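Local coordinates for predicted ATPase of the ABC class (Vibrio vulnificus, PDB 5D6A), which probably binds and hydrolyses ATP as an ATPase of the ABC class, and is captured here with the non-hydrolysable analogue AMP-PNP, at residues T174-E178 with L179-A183. Residues are numbered along the deposited sequence; the frame is centred on the assembly and turned at random.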
loop_
_atom_site.group_PDB
_atom_site.type_symbol
_atom_site.label_atom_id
_atom_site.label_comp_id
_atom_site.label_asym_id
_atom_site.label_seq_id
_atom_site.Cartn_x
_atom_site.Cartn_y
_atom_site.Cartn_z
ATOM N N THR A 174 33.834 -16.304 -6.894
ATOM C CA THR A 174 34.241 -16.207 -8.301
ATOM C C THR A 174 35.389 -17.149 -8.683
ATOM O O THR A 174 36.323 -16.748 -9.374
ATOM C CB THR A 174 34.649 -14.765 -8.647
ATOM O OG1 THR A 174 35.656 -14.332 -7.728
ATOM C CG2 THR A 174 33.455 -13.834 -8.549
ATOM N N ILE A 175 35.310 -18.395 -8.220
ATOM C CA ILE A 175 36.296 -19.432 -8.545
ATOM C C ILE A 175 35.543 -20.740 -8.757
ATOM O O ILE A 175 34.945 -21.280 -7.824
ATOM C CB ILE A 175 37.365 -19.603 -7.447
ATOM C CG1 ILE A 175 38.242 -18.350 -7.363
ATOM C CG2 ILE A 175 38.250 -20.805 -7.746
ATOM C CD1 ILE A 175 39.285 -18.394 -6.267
ATOM N N GLU A 176 35.575 -21.235 -9.993
ATOM C CA GLU A 176 34.871 -22.462 -10.382
ATOM C C GLU A 176 34.798 -23.523 -9.272
ATOM O O GLU A 176 33.709 -23.884 -8.824
ATOM C CB GLU A 176 35.517 -23.055 -11.644
ATOM C CG GLU A 176 34.817 -24.290 -12.195
ATOM C CD GLU A 176 35.518 -24.890 -13.406
ATOM O OE1 GLU A 176 36.661 -24.486 -13.715
ATOM O OE2 GLU A 176 34.927 -25.784 -14.046
ATOM N N ARG A 177 35.953 -24.013 -8.834
ATOM C CA ARG A 177 36.001 -25.054 -7.800
ATOM C C ARG A 177 35.427 -24.629 -6.444
ATOM O O ARG A 177 34.845 -25.453 -5.738
ATOM C CB ARG A 177 37.432 -25.594 -7.644
ATOM C CG ARG A 177 38.492 -24.541 -7.355
ATOM C CD ARG A 177 39.884 -25.150 -7.406
ATOM N NE ARG A 177 40.938 -24.140 -7.287
ATOM C CZ ARG A 177 41.463 -23.710 -6.140
ATOM N NH1 ARG A 177 41.043 -24.190 -4.973
ATOM N NH2 ARG A 177 42.417 -22.787 -6.159
ATOM N N GLU A 178 35.577 -23.354 -6.087
ATOM C CA GLU A 178 35.056 -22.844 -4.808
ATOM C C GLU A 178 33.531 -22.837 -4.760
ATOM O O GLU A 178 32.943 -22.841 -3.681
ATOM C CB GLU A 178 35.583 -21.434 -4.524
ATOM C CG GLU A 178 37.091 -21.353 -4.330
ATOM C CD GLU A 178 37.577 -22.095 -3.098
ATOM O OE1 GLU A 178 36.766 -22.353 -2.183
ATOM O OE2 GLU A 178 38.783 -22.406 -3.042
ATOM N N LEU A 179 32.899 -22.808 -5.929
ATOM C CA LEU A 179 31.443 -22.839 -6.019
ATOM C C LEU A 179 30.977 -24.280 -6.178
ATOM O O LEU A 179 31.777 -25.171 -6.470
ATOM C CB LEU A 179 30.963 -22.022 -7.215
ATOM C CG LEU A 179 31.328 -20.539 -7.230
ATOM C CD1 LEU A 179 30.906 -19.907 -8.547
ATOM C CD2 LEU A 179 30.693 -19.818 -6.055
ATOM N N ASP A 180 29.682 -24.505 -5.987
ATOM C CA ASP A 180 29.103 -25.831 -6.141
ATOM C C ASP A 180 28.661 -25.952 -7.602
ATOM O O ASP A 180 27.565 -25.519 -7.961
ATOM C CB ASP A 180 27.920 -26.002 -5.179
ATOM C CG ASP A 180 27.340 -27.412 -5.189
ATOM O OD1 ASP A 180 27.902 -28.305 -5.862
ATOM O OD2 ASP A 180 26.315 -27.626 -4.505
ATOM N N LYS A 181 29.523 -26.525 -8.444
ATOM C CA LYS A 181 29.228 -26.651 -9.880
ATOM C C LYS A 181 27.932 -27.381 -10.213
ATOM O O LYS A 181 27.168 -26.932 -11.067
ATOM C CB LYS A 181 30.372 -27.330 -10.636
ATOM C CG LYS A 181 31.637 -26.499 -10.750
ATOM C CD LYS A 181 32.516 -27.003 -11.887
ATOM C CE LYS A 181 31.904 -26.692 -13.252
ATOM N NZ LYS A 181 32.723 -27.206 -14.385
ATOM N N GLU A 182 27.693 -28.512 -9.558
ATOM C CA GLU A 182 26.484 -29.284 -9.819
ATOM C C GLU A 182 25.252 -28.412 -9.562
ATOM O O GLU A 182 24.224 -28.571 -10.223
ATOM C CB GLU A 182 26.459 -30.560 -8.972
ATOM C CG GLU A 182 25.312 -31.505 -9.306
ATOM C CD GLU A 182 25.392 -32.827 -8.560
ATOM O OE1 GLU A 182 26.378 -33.050 -7.823
ATOM O OE2 GLU A 182 24.469 -33.652 -8.717
ATOM N N ALA A 183 25.374 -27.485 -8.614
ATOM C CA ALA A 183 24.289 -26.555 -8.294
ATOM C C ALA A 183 24.316 -25.353 -9.244
ATOM O O ALA A 183 23.271 -24.791 -9.566
ATOM C CB ALA A 183 24.389 -26.091 -6.848
#
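The backbone N-H of Leu179 is shared between two carbonyls of the preceding turn, with Leu179 N 3.2 Å from Ile175 O and likewise 3.2 Å from Glu176 O. Neither bond is straight (N-H...O angles 138° and 141°). Ile175 O also accepts a weak bond from Glu178 N, and the chain turns back on itself over residues 175-179. Beyond this turn the chain extends at Leu179 and Asp180 before the next helix begins, with Asp180 at the N-cap position and a weak bond from Ala183 N to Asp180 O in its first turn. The stretch is a surface connection that joins helix 155-172 to helix 181-199, with the side chains of Leu179 and Ala183 touching helix 92-109 at Ser105 and Phe101. A salt bridge spans the linker, Lys181 NZ meeting Glu176 OE2 at 2.6 Å on the lone pair that faces away from the other carboxylate oxygen. Glu176 reaches out fully extended, whereas Lys181 bends at its third torsion (chi3 71°), and the two chains cross at a slant with Lys181 CD 3.6 Å from Glu176 CG. Leu179 is buried, and its CB lies 3.7 Å from Glu176 O. Within residues 174-178, the exposed Arg177 brings NH1 to 3.5 Å from Glu178 OE2, a purely electrostatic pairing because the oxygen lies well out of the guanidinium plane.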